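Local coordinates for carboxypeptidase D (Drosophila melanogaster, PDB 3MN8), which removes C-terminal arginine and lysine residues from peptides and proteins as a zinc-dependent carboxypeptidase that helps process growth factors, peptide hormones and neuropeptides, at residues A[32-37]-A[115-120]; A[52-57]-A[61-66]; A[362-367]-A[374-379]. All coordinates share one frame; numbering follows the deposited sequence.

Interaction 1: A[32-37]-A[115-120]; sequences ESFLQQ and AQYLLG
Phe34 lies against Gln116 and Tyr117 where the N-terminal loop packs on helix 106-121 of the alpha/beta-hydrolase-fold catalytic domain, the active 1B form of the first of three carboxypeptidase-like domains. The tight part sets the ring end on the helix backbone and the base of Tyr117: CE2 lies 3.7 Å from Tyr117 CA and CZ 3.7 Å from Tyr117 CB, with Tyr117 CD1 at the ring edge. With CG between the backbone N and the carbonyl carbon (chi1 51°), the ring is sent to the helix while Glu32 C of its own loop stays over one face. Trp321, meeting it edge-to-face, and Tyr113 complete this buried cluster. The more solvent-accessible side is at the partly exposed Gln116. Its chain runs past Phe34 in the opposite direction, the amide plane turned 50° from the ring, bringing OE1 3.2 Å from Phe34 CB; NE2 is spent on Val112 O. Glu32 runs alongside Tyr117, pointing the same way, its carboxylate plane 71° from the ring. Its OE1 is taken by Trp321 NE1 and Lys325, while Tyr117 OH bonds Glu30. What Glu32 itself offers the tyrosine is aliphatic: CG meets the ring edge, 3.9 Å from CE1.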
loop_
_atom_site.group_PDB
_atom_site.type_symbol
_atom_site.label_atom_id
_atom_site.label_comp_id
_atom_site.label_asym_id
_atom_site.label_seq_id
_atom_site.Cartn_x
_atom_site.Cartn_y
_atom_site.Cartn_z
ATOM N N GLU A 32 -22.934 -7.231 -2.937
ATOM C CA GLU A 32 -22.489 -6.102 -2.124
ATOM C C GLU A 32 -23.432 -5.870 -0.932
ATOM O O GLU A 32 -23.785 -4.727 -0.612
ATOM C CB GLU A 32 -22.448 -4.829 -2.969
ATOM C CG GLU A 32 -21.464 -4.847 -4.119
ATOM C CD GLU A 32 -21.529 -3.566 -4.942
ATOM O OE1 GLU A 32 -20.702 -2.663 -4.692
ATOM O OE2 GLU A 32 -22.411 -3.458 -5.828
ATOM N N SER A 33 -23.844 -6.954 -0.282
ATOM C CA SER A 33 -24.803 -6.868 0.813
ATOM C C SER A 33 -24.265 -6.037 1.980
ATOM O O SER A 33 -25.034 -5.405 2.724
ATOM C CB SER A 33 -25.183 -8.269 1.300
ATOM O OG SER A 33 -24.081 -8.917 1.909
ATOM N N PHE A 34 -22.942 -6.037 2.123
ATOM C CA PHE A 34 -22.286 -5.325 3.215
ATOM C C PHE A 34 -22.702 -3.859 3.332
ATOM O O PHE A 34 -22.267 -3.162 4.244
ATOM C CB PHE A 34 -20.750 -5.470 3.144
ATOM C CG PHE A 34 -20.137 -5.131 1.794
ATOM C CD1 PHE A 34 -19.835 -3.819 1.453
ATOM C CD2 PHE A 34 -19.816 -6.133 0.888
ATOM C CE1 PHE A 34 -19.256 -3.514 0.226
ATOM C CE2 PHE A 34 -19.233 -5.835 -0.345
ATOM C CZ PHE A 34 -18.952 -4.529 -0.674
ATOM N N LEU A 35 -23.559 -3.403 2.424
ATOM C CA LEU A 35 -24.026 -2.021 2.431
ATOM C C LEU A 35 -25.388 -1.840 3.116
ATOM O O LEU A 35 -25.823 -0.713 3.349
ATOM C CB LEU A 35 -24.122 -1.500 0.998
ATOM C CG LEU A 35 -22.959 -1.841 0.070
ATOM C CD1 LEU A 35 -23.346 -1.562 -1.383
ATOM C CD2 LEU A 35 -21.690 -1.086 0.477
ATOM N N GLN A 36 -26.061 -2.942 3.436
ATOM C CA GLN A 36 -27.460 -2.886 3.869
ATOM C C GLN A 36 -27.632 -2.360 5.297
ATOM O O GLN A 36 -28.707 -2.467 5.880
ATOM C CB GLN A 36 -28.077 -4.281 3.755
ATOM C CG GLN A 36 -29.586 -4.339 3.910
ATOM C CD GLN A 36 -30.307 -4.110 2.599
ATOM O OE1 GLN A 36 -31.511 -4.368 2.480
ATOM N NE2 GLN A 36 -29.571 -3.627 1.598
ATOM N N GLN A 37 -26.571 -1.789 5.851
ATOM C CA GLN A 37 -26.528 -1.467 7.269
ATOM C C GLN A 37 -25.315 -0.586 7.573
ATOM O O GLN A 37 -24.376 -1.008 8.256
ATOM C CB GLN A 37 -26.449 -2.765 8.076
ATOM C CG GLN A 37 -25.427 -3.793 7.545
ATOM C CD GLN A 37 -24.115 -3.802 8.322
ATOM O OE1 GLN A 37 -23.209 -3.022 8.030
ATOM N NE2 GLN A 37 -24.003 -4.697 9.303
ATOM N N ALA A 115 -12.508 -6.290 1.788
ATOM C CA ALA A 115 -12.340 -7.658 2.268
ATOM C C ALA A 115 -13.542 -8.515 1.902
ATOM O O ALA A 115 -13.422 -9.514 1.190
ATOM C CB ALA A 115 -12.142 -7.660 3.788
ATOM N N GLN A 116 -14.705 -8.121 2.405
ATOM C CA GLN A 116 -15.939 -8.816 2.101
ATOM C C GLN A 116 -16.176 -8.888 0.594
ATOM O O GLN A 116 -16.448 -9.962 0.054
ATOM C CB GLN A 116 -17.097 -8.102 2.774
ATOM C CG GLN A 116 -17.028 -8.093 4.300
ATOM C CD GLN A 116 -18.067 -7.149 4.919
ATOM O OE1 GLN A 116 -19.231 -7.519 5.126
ATOM N NE2 GLN A 116 -17.651 -5.918 5.191
ATOM N N TYR A 117 -16.056 -7.740 -0.074
ATOM C CA TYR A 117 -16.280 -7.635 -1.513
ATOM C C TYR A 117 -15.466 -8.648 -2.317
ATOM O O TYR A 117 -16.002 -9.440 -3.090
ATOM C CB TYR A 117 -15.960 -6.222 -1.997
ATOM C CG TYR A 117 -16.237 -6.015 -3.465
ATOM C CD1 TYR A 117 -17.515 -5.720 -3.913
ATOM C CD2 TYR A 117 -15.223 -6.122 -4.406
ATOM C CE1 TYR A 117 -17.784 -5.536 -5.256
ATOM C CE2 TYR A 117 -15.473 -5.939 -5.761
ATOM C CZ TYR A 117 -16.760 -5.645 -6.179
ATOM O OH TYR A 117 -17.025 -5.468 -7.513
ATOM N N LEU A 118 -14.158 -8.618 -2.133
ATOM C CA LEU A 118 -13.282 -9.548 -2.819
ATOM C C LEU A 118 -13.670 -10.989 -2.555
ATOM O O LEU A 118 -13.882 -11.762 -3.483
ATOM C CB LEU A 118 -11.829 -9.320 -2.402
ATOM C CG LEU A 118 -11.212 -8.091 -3.055
ATOM C CD1 LEU A 118 -9.795 -7.858 -2.557
ATOM C CD2 LEU A 118 -11.256 -8.239 -4.575
ATOM N N LEU A 119 -13.753 -11.359 -1.288
ATOM C CA LEU A 119 -14.038 -12.743 -0.952
ATOM C C LEU A 119 -15.366 -13.211 -1.510
ATOM O O LEU A 119 -15.416 -14.211 -2.224
ATOM C CB LEU A 119 -13.986 -12.957 0.556
ATOM C CG LEU A 119 -12.560 -13.103 1.075
ATOM C CD1 LEU A 119 -12.543 -13.159 2.605
ATOM C CD2 LEU A 119 -11.908 -14.338 0.445
ATOM N N GLY A 120 -16.432 -12.480 -1.197
ATOM C CA GLY A 120 -17.778 -12.886 -1.575
ATOM C C GLY A 120 -18.086 -12.771 -3.062
ATOM O O GLY A 120 -19.144 -13.213 -3.516
#

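Interaction 2: A[52-57]-A[61-66]; sequences GLEKAY and AKVHFL
Glu54 reaches from helix 43-56 to the backbone of strand 61-68, where its OE1 accepts a weak hydrogen bond from Val63 N. The bond is long, 3.3 Å from Val63 N to Glu54 OE1, but nearly straight, with an N-H...O angle of 173°. The carboxylate arrives there because CG stands opposite the backbone N (chi1 -159°) and the rest of the chain is extended; on the way CG passes Ala61 O, and OE2 settles against Val63 CG2. Lys62 NZ is 4.7 Å from Glu54 OE1, too far for a salt bridge, though its charge probably favours the ionised carboxylate. The second bond is between main chains: Ala61 N donates to Tyr57 O at 3.0 Å, which ties the strand's first residue to the residue just past the helix. Ala61 CB fills the corner, 4.1 Å from Tyr57 CB and 4.3 Å from Leu53 CB. Without the carboxylate, as with an alanine at Glu54, Val63 N is likely to lose this acceptor and Lys62 its nearby opposite charge. Lys62, His64 and Leu66 pair with strand 74-80, whereas Val63 N turns to the helix: a tight helix-to-strand turn onto an outermost strand of the mixed eight-stranded sheet of M14 carboxypeptidases.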
loop_
_atom_site.group_PDB
_atom_site.type_symbol
_atom_site.label_atom_id
_atom_site.label_comp_id
_atom_site.label_asym_id
_atom_site.label_seq_id
_atom_site.Cartn_x
_atom_site.Cartn_y
_atom_site.Cartn_z
ATOM N N GLY A 52 -14.599 -14.530 10.950
ATOM C CA GLY A 52 -15.694 -15.133 10.207
ATOM C C GLY A 52 -15.280 -15.445 8.785
ATOM O O GLY A 52 -15.576 -16.514 8.239
ATOM N N LEU A 53 -14.588 -14.486 8.188
ATOM C CA LEU A 53 -14.095 -14.639 6.832
ATOM C C LEU A 53 -13.142 -15.820 6.739
ATOM O O LEU A 53 -13.133 -16.550 5.747
ATOM C CB LEU A 53 -13.388 -13.354 6.413
ATOM C CG LEU A 53 -14.240 -12.344 5.636
ATOM C CD1 LEU A 53 -15.735 -12.428 5.918
ATOM C CD2 LEU A 53 -13.738 -10.924 5.791
ATOM N N GLU A 54 -12.352 -16.009 7.790
ATOM C CA GLU A 54 -11.324 -17.042 7.803
ATOM C C GLU A 54 -11.958 -18.428 7.777
ATOM O O GLU A 54 -11.474 -19.345 7.096
ATOM C CB GLU A 54 -10.428 -16.880 9.031
ATOM C CG GLU A 54 -9.076 -17.552 8.902
ATOM C CD GLU A 54 -8.108 -17.123 9.987
ATOM O OE1 GLU A 54 -6.938 -17.555 9.922
ATOM O OE2 GLU A 54 -8.516 -16.358 10.897
ATOM N N LYS A 55 -13.056 -18.571 8.511
ATOM C CA LYS A 55 -13.788 -19.829 8.526
ATOM C C LYS A 55 -14.771 -19.915 7.356
ATOM O O LYS A 55 -14.938 -20.970 6.740
ATOM C CB LYS A 55 -14.493 -20.046 9.869
ATOM C CG LYS A 55 -15.316 -18.881 10.368
ATOM C CD LYS A 55 -16.029 -19.265 11.670
ATOM C CE LYS A 55 -17.019 -20.420 11.454
ATOM N NZ LYS A 55 -17.820 -20.774 12.675
ATOM N N ALA A 56 -15.413 -18.800 7.047
ATOM C CA ALA A 56 -16.223 -18.725 5.847
ATOM C C ALA A 56 -15.398 -19.108 4.604
ATOM O O ALA A 56 -15.899 -19.787 3.702
ATOM C CB ALA A 56 -16.827 -17.323 5.695
ATOM N N TYR A 57 -14.139 -18.673 4.561
ATOM C CA TYR A 57 -13.296 -18.890 3.389
ATOM C C TYR A 57 -11.957 -19.497 3.769
ATOM O O TYR A 57 -10.943 -18.828 3.692
ATOM C CB TYR A 57 -13.065 -17.575 2.658
ATOM C CG TYR A 57 -14.331 -16.884 2.213
ATOM C CD1 TYR A 57 -14.991 -15.988 3.057
ATOM C CD2 TYR A 57 -14.867 -17.113 0.947
ATOM C CE1 TYR A 57 -16.163 -15.338 2.654
ATOM C CE2 TYR A 57 -16.033 -16.470 0.527
ATOM C CZ TYR A 57 -16.679 -15.582 1.383
ATOM O OH TYR A 57 -17.837 -14.946 0.966
ATOM N N ALA A 61 -8.843 -16.752 2.938
ATOM C CA ALA A 61 -8.756 -15.708 3.948
ATOM C C ALA A 61 -7.987 -16.218 5.152
ATOM O O ALA A 61 -8.282 -17.303 5.670
ATOM C CB ALA A 61 -10.136 -15.241 4.361
ATOM N N LYS A 62 -6.997 -15.432 5.575
ATOM C CA LYS A 62 -6.173 -15.749 6.739
ATOM C C LYS A 62 -5.869 -14.498 7.541
ATOM O O LYS A 62 -5.533 -13.464 6.975
ATOM C CB LYS A 62 -4.864 -16.410 6.305
ATOM C CG LYS A 62 -3.934 -16.760 7.462
ATOM C CD LYS A 62 -2.750 -17.578 6.964
ATOM C CE LYS A 62 -1.749 -17.833 8.070
ATOM N NZ LYS A 62 -2.394 -18.438 9.264
ATOM N N VAL A 63 -5.994 -14.592 8.861
ATOM C CA VAL A 63 -5.729 -13.456 9.733
ATOM C C VAL A 63 -4.313 -13.494 10.260
ATOM O O VAL A 63 -3.829 -14.540 10.683
ATOM C CB VAL A 63 -6.669 -13.426 10.933
ATOM C CG1 VAL A 63 -6.198 -12.391 11.930
ATOM C CG2 VAL A 63 -8.102 -13.137 10.484
ATOM N N HIS A 64 -3.672 -12.331 10.246
ATOM C CA HIS A 64 -2.312 -12.165 10.725
ATOM C C HIS A 64 -2.259 -11.151 11.856
ATOM O O HIS A 64 -2.838 -10.063 11.754
ATOM C CB HIS A 64 -1.429 -11.705 9.577
ATOM C CG HIS A 64 -1.414 -12.663 8.430
ATOM N ND1 HIS A 64 -0.510 -13.702 8.343
ATOM C CD2 HIS A 64 -2.213 -12.764 7.343
ATOM C CE1 HIS A 64 -0.743 -14.390 7.242
ATOM N NE2 HIS A 64 -1.768 -13.840 6.615
ATOM N N PHE A 65 -1.572 -11.527 12.935
ATOM C CA PHE A 65 -1.349 -10.649 14.085
ATOM C C PHE A 65 -0.028 -9.912 13.891
ATOM O O PHE A 65 1.015 -10.543 13.692
ATOM C CB PHE A 65 -1.324 -11.484 15.367
ATOM C CG PHE A 65 -0.836 -10.744 16.584
ATOM C CD1 PHE A 65 0.504 -10.761 16.935
ATOM C CD2 PHE A 65 -1.721 -10.059 17.392
ATOM C CE1 PHE A 65 0.952 -10.089 18.056
ATOM C CE2 PHE A 65 -1.282 -9.392 18.519
ATOM C CZ PHE A 65 0.058 -9.405 18.849
ATOM N N LEU A 66 -0.079 -8.582 13.926
ATOM C CA LEU A 66 1.100 -7.749 13.691
ATOM C C LEU A 66 1.624 -7.230 15.018
ATOM O O LEU A 66 2.821 -6.990 15.179
ATOM C CB LEU A 66 0.750 -6.571 12.789
ATOM C CG LEU A 66 0.040 -6.902 11.475
ATOM C CD1 LEU A 66 -0.064 -5.668 10.619
ATOM C CD2 LEU A 66 0.784 -7.970 10.725
#

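Interaction 3: A[362-367]-A[374-379]; sequences EEKPMR and YWRLLT
Two strands of the C-terminal transthyretin-like domain meet here through Met366 and Arg376, where an edge strand of each of its two sheets comes together beside the catalytic domain. Met366 points toward 374-379 and shares the bulk of the contact almost equally with Arg376. Its side chain folds back on itself, bent at chi2 (-60°) and again at chi3, so that the thioether lies over the opposite main chain: SD is 3.6 Å from Trp375 O, and CG is equally near that oxygen. Nearer the backbone, Met366 CB and Tyr374 CB approach to 4.3 Å, an apolar contact at the closest pair of alpha carbons; the tyrosine ring then leads away, and its OH bonds Leu412 O.

Arg376 crosses Met366 at about a right angle. Its CD packs 3.8 Å from Met366 CG, and the methyl CE comes up to the guanidinium near its plane, at the edge. Lys364 O approaches the same group over one face instead, with 3.5 Å from this oxygen to Arg376 CZ. Although Lys364 O also lies 3.1 Å from Arg376 NH1, the angle is poor, and the pair is a close approach without a hydrogen bond. The guanidinium finds its charge partner in Asp244, which forms a salt bridge with NH2. Aliphatic CG of Lys364 lies 3.5 Å from Arg376 NH1, but the lysine's own charge is led away, with NZ 6.5 Å from Arg376 NH1, and is received by Tyr294 O and Ser297 O and by the ring of Tyr294.

Strand 366-367 pairs with 355-358 as an outermost member of the four-stranded antiparallel sheet, while 373-376 pairs with 339-344 in the three-stranded one. Phe300, from strand 300-305 of the catalytic domain, touches both Met366 and Arg376, placing this corner of the sandwich against the catalytic domain.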
loop_
_atom_site.group_PDB
_atom_site.type_symbol
_atom_site.label_atom_id
_atom_site.label_comp_id
_atom_site.label_asym_id
_atom_site.label_seq_id
_atom_site.Cartn_x
_atom_site.Cartn_y
_atom_site.Cartn_z
ATOM N N GLU A 362 18.858 3.241 -11.418
ATOM C CA GLU A 362 19.844 2.473 -10.673
ATOM C C GLU A 362 19.938 2.887 -9.206
ATOM O O GLU A 362 20.554 2.197 -8.396
ATOM C CB GLU A 362 21.222 2.585 -11.343
ATOM C CG GLU A 362 21.535 1.458 -12.320
ATOM C CD GLU A 362 21.995 1.957 -13.679
ATOM O OE1 GLU A 362 21.624 3.095 -14.058
ATOM O OE2 GLU A 362 22.718 1.200 -14.369
ATOM N N GLU A 363 19.333 4.016 -8.863
ATOM C CA GLU A 363 19.327 4.457 -7.476
ATOM C C GLU A 363 18.283 3.684 -6.659
ATOM O O GLU A 363 18.366 3.604 -5.427
ATOM C CB GLU A 363 19.113 5.970 -7.383
ATOM C CG GLU A 363 20.338 6.783 -7.778
ATOM C CD GLU A 363 20.121 8.277 -7.654
ATOM O OE1 GLU A 363 19.184 8.803 -8.292
ATOM O OE2 GLU A 363 20.897 8.928 -6.924
ATOM N N LYS A 364 17.310 3.100 -7.348
ATOM C CA LYS A 364 16.336 2.246 -6.683
ATOM C C LYS A 364 16.366 0.825 -7.228
ATOM O O LYS A 364 15.509 0.446 -8.017
ATOM C CB LYS A 364 14.929 2.818 -6.818
ATOM C CG LYS A 364 13.863 2.020 -6.079
ATOM C CD LYS A 364 14.268 1.810 -4.639
ATOM C CE LYS A 364 13.118 1.332 -3.759
ATOM N NZ LYS A 364 13.674 0.844 -2.465
ATOM N N PRO A 365 17.359 0.034 -6.802
ATOM C CA PRO A 365 17.431 -1.388 -7.138
ATOM C C PRO A 365 16.359 -2.174 -6.397
ATOM O O PRO A 365 15.891 -1.742 -5.339
ATOM C CB PRO A 365 18.807 -1.811 -6.613
ATOM C CG PRO A 365 19.453 -0.584 -6.070
ATOM C CD PRO A 365 18.391 0.424 -5.834
ATOM N N MET A 366 15.974 -3.317 -6.951
ATOM C CA MET A 366 15.083 -4.228 -6.249
ATOM C C MET A 366 15.946 -5.279 -5.618
ATOM O O MET A 366 16.894 -5.738 -6.234
ATOM C CB MET A 366 14.115 -4.904 -7.211
ATOM C CG MET A 366 13.039 -3.988 -7.773
ATOM S SD MET A 366 12.001 -3.272 -6.491
ATOM C CE MET A 366 12.619 -1.582 -6.472
ATOM N N ARG A 367 15.614 -5.657 -4.391
ATOM C CA ARG A 367 16.344 -6.703 -3.687
ATOM C C ARG A 367 15.547 -8.002 -3.770
ATOM O O ARG A 367 14.388 -8.047 -3.359
ATOM C CB ARG A 367 16.569 -6.264 -2.235
ATOM C CG ARG A 367 17.268 -7.260 -1.364
ATOM C CD ARG A 367 16.250 -7.958 -0.491
ATOM N NE ARG A 367 16.750 -8.081 0.864
ATOM C CZ ARG A 367 16.261 -7.487 1.951
ATOM N NH1 ARG A 367 15.189 -6.703 1.909
ATOM N NH2 ARG A 367 16.864 -7.712 3.109
ATOM N N TYR A 374 11.900 -11.012 -7.889
ATOM C CA TYR A 374 11.820 -9.560 -7.890
ATOM C C TYR A 374 10.677 -9.145 -8.811
ATOM O O TYR A 374 10.351 -9.836 -9.781
ATOM C CB TYR A 374 13.121 -8.933 -8.380
ATOM C CG TYR A 374 13.261 -9.000 -9.881
ATOM C CD1 TYR A 374 13.898 -10.080 -10.498
ATOM C CD2 TYR A 374 12.729 -7.995 -10.690
ATOM C CE1 TYR A 374 13.998 -10.151 -11.889
ATOM C CE2 TYR A 374 12.827 -8.058 -12.071
ATOM C CZ TYR A 374 13.462 -9.136 -12.662
ATOM O OH TYR A 374 13.559 -9.186 -14.027
ATOM N N TRP A 375 10.059 -8.019 -8.481
ATOM C CA TRP A 375 9.064 -7.410 -9.331
ATOM C C TRP A 375 9.505 -5.974 -9.488
ATOM O O TRP A 375 9.704 -5.280 -8.488
ATOM C CB TRP A 375 7.690 -7.416 -8.662
ATOM C CG TRP A 375 7.232 -8.750 -8.205
ATOM C CD1 TRP A 375 6.284 -9.548 -8.796
ATOM C CD2 TRP A 375 7.677 -9.449 -7.038
ATOM N NE1 TRP A 375 6.130 -10.709 -8.073
ATOM C CE2 TRP A 375 6.976 -10.674 -6.993
ATOM C CE3 TRP A 375 8.611 -9.165 -6.030
ATOM C CZ2 TRP A 375 7.183 -11.606 -5.988
ATOM C CZ3 TRP A 375 8.819 -10.095 -5.041
ATOM C CH2 TRP A 375 8.109 -11.299 -5.023
ATOM N N ARG A 376 9.663 -5.516 -10.724
ATOM C CA ARG A 376 10.053 -4.134 -10.943
ATOM C C ARG A 376 8.960 -3.415 -11.706
ATOM O O ARG A 376 8.761 -3.614 -12.914
ATOM C CB ARG A 376 11.393 -4.042 -11.670
ATOM C CG ARG A 376 11.843 -2.622 -11.998
ATOM C CD ARG A 376 12.121 -1.804 -10.754
ATOM N NE ARG A 376 12.511 -0.432 -11.080
ATOM C CZ ARG A 376 12.709 0.538 -10.190
ATOM N NH1 ARG A 376 12.551 0.311 -8.895
ATOM N NH2 ARG A 376 13.069 1.744 -10.593
ATOM N N LEU A 377 8.229 -2.588 -10.975
ATOM C CA LEU A 377 7.132 -1.855 -11.569
ATOM C C LEU A 377 7.702 -0.892 -12.582
ATOM O O LEU A 377 8.655 -0.175 -12.295
ATOM C CB LEU A 377 6.371 -1.090 -10.492
ATOM C CG LEU A 377 5.804 -1.935 -9.358
ATOM C CD1 LEU A 377 4.875 -1.085 -8.513
ATOM C CD2 LEU A 377 5.087 -3.164 -9.899
ATOM N N LEU A 378 7.111 -0.853 -13.764
ATOM C CA LEU A 378 7.615 0.036 -14.796
ATOM C C LEU A 378 6.506 0.709 -15.599
ATOM O O LEU A 378 5.456 0.145 -15.858
ATOM C CB LEU A 378 8.594 -0.707 -15.723
ATOM C CG LEU A 378 9.978 -1.112 -15.180
ATOM C CD1 LEU A 378 10.700 -2.037 -16.135
ATOM C CD2 LEU A 378 10.848 0.102 -14.898
ATOM N N THR A 379 6.761 1.949 -15.958
ATOM C CA THR A 379 5.980 2.654 -16.941
ATOM C C THR A 379 6.254 1.985 -18.274
ATOM O O THR A 379 7.317 1.388 -18.450
ATOM C CB THR A 379 6.466 4.102 -16.986
ATOM O OG1 THR A 379 6.024 4.766 -15.796
ATOM C CG2 THR A 379 5.943 4.845 -18.220
#

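Interactions 1 and 2 are neighbours, their centres 15 Å apart, and meet through helix 106-121. Leu119 CD1 lies 3.6 Å from both Leu53 CG and Ala61 CB, while Gly120 CA is 3.3 Å from Tyr57 OH, so one helix receives the N-terminal loop and also the turn from 52-57 to 61-66. Along the chain, interaction 2 falls between the two segments of interaction 1. Interaction 3 follows later in sequence and is remote: its centre is 35 Å from that of interaction 1 and 31 Å from that of interaction 2, with nearest atoms about 17 and 15 Å away. All three lie away from the zinc held by His101, Glu104 and His217 and from the inhibitor pocket.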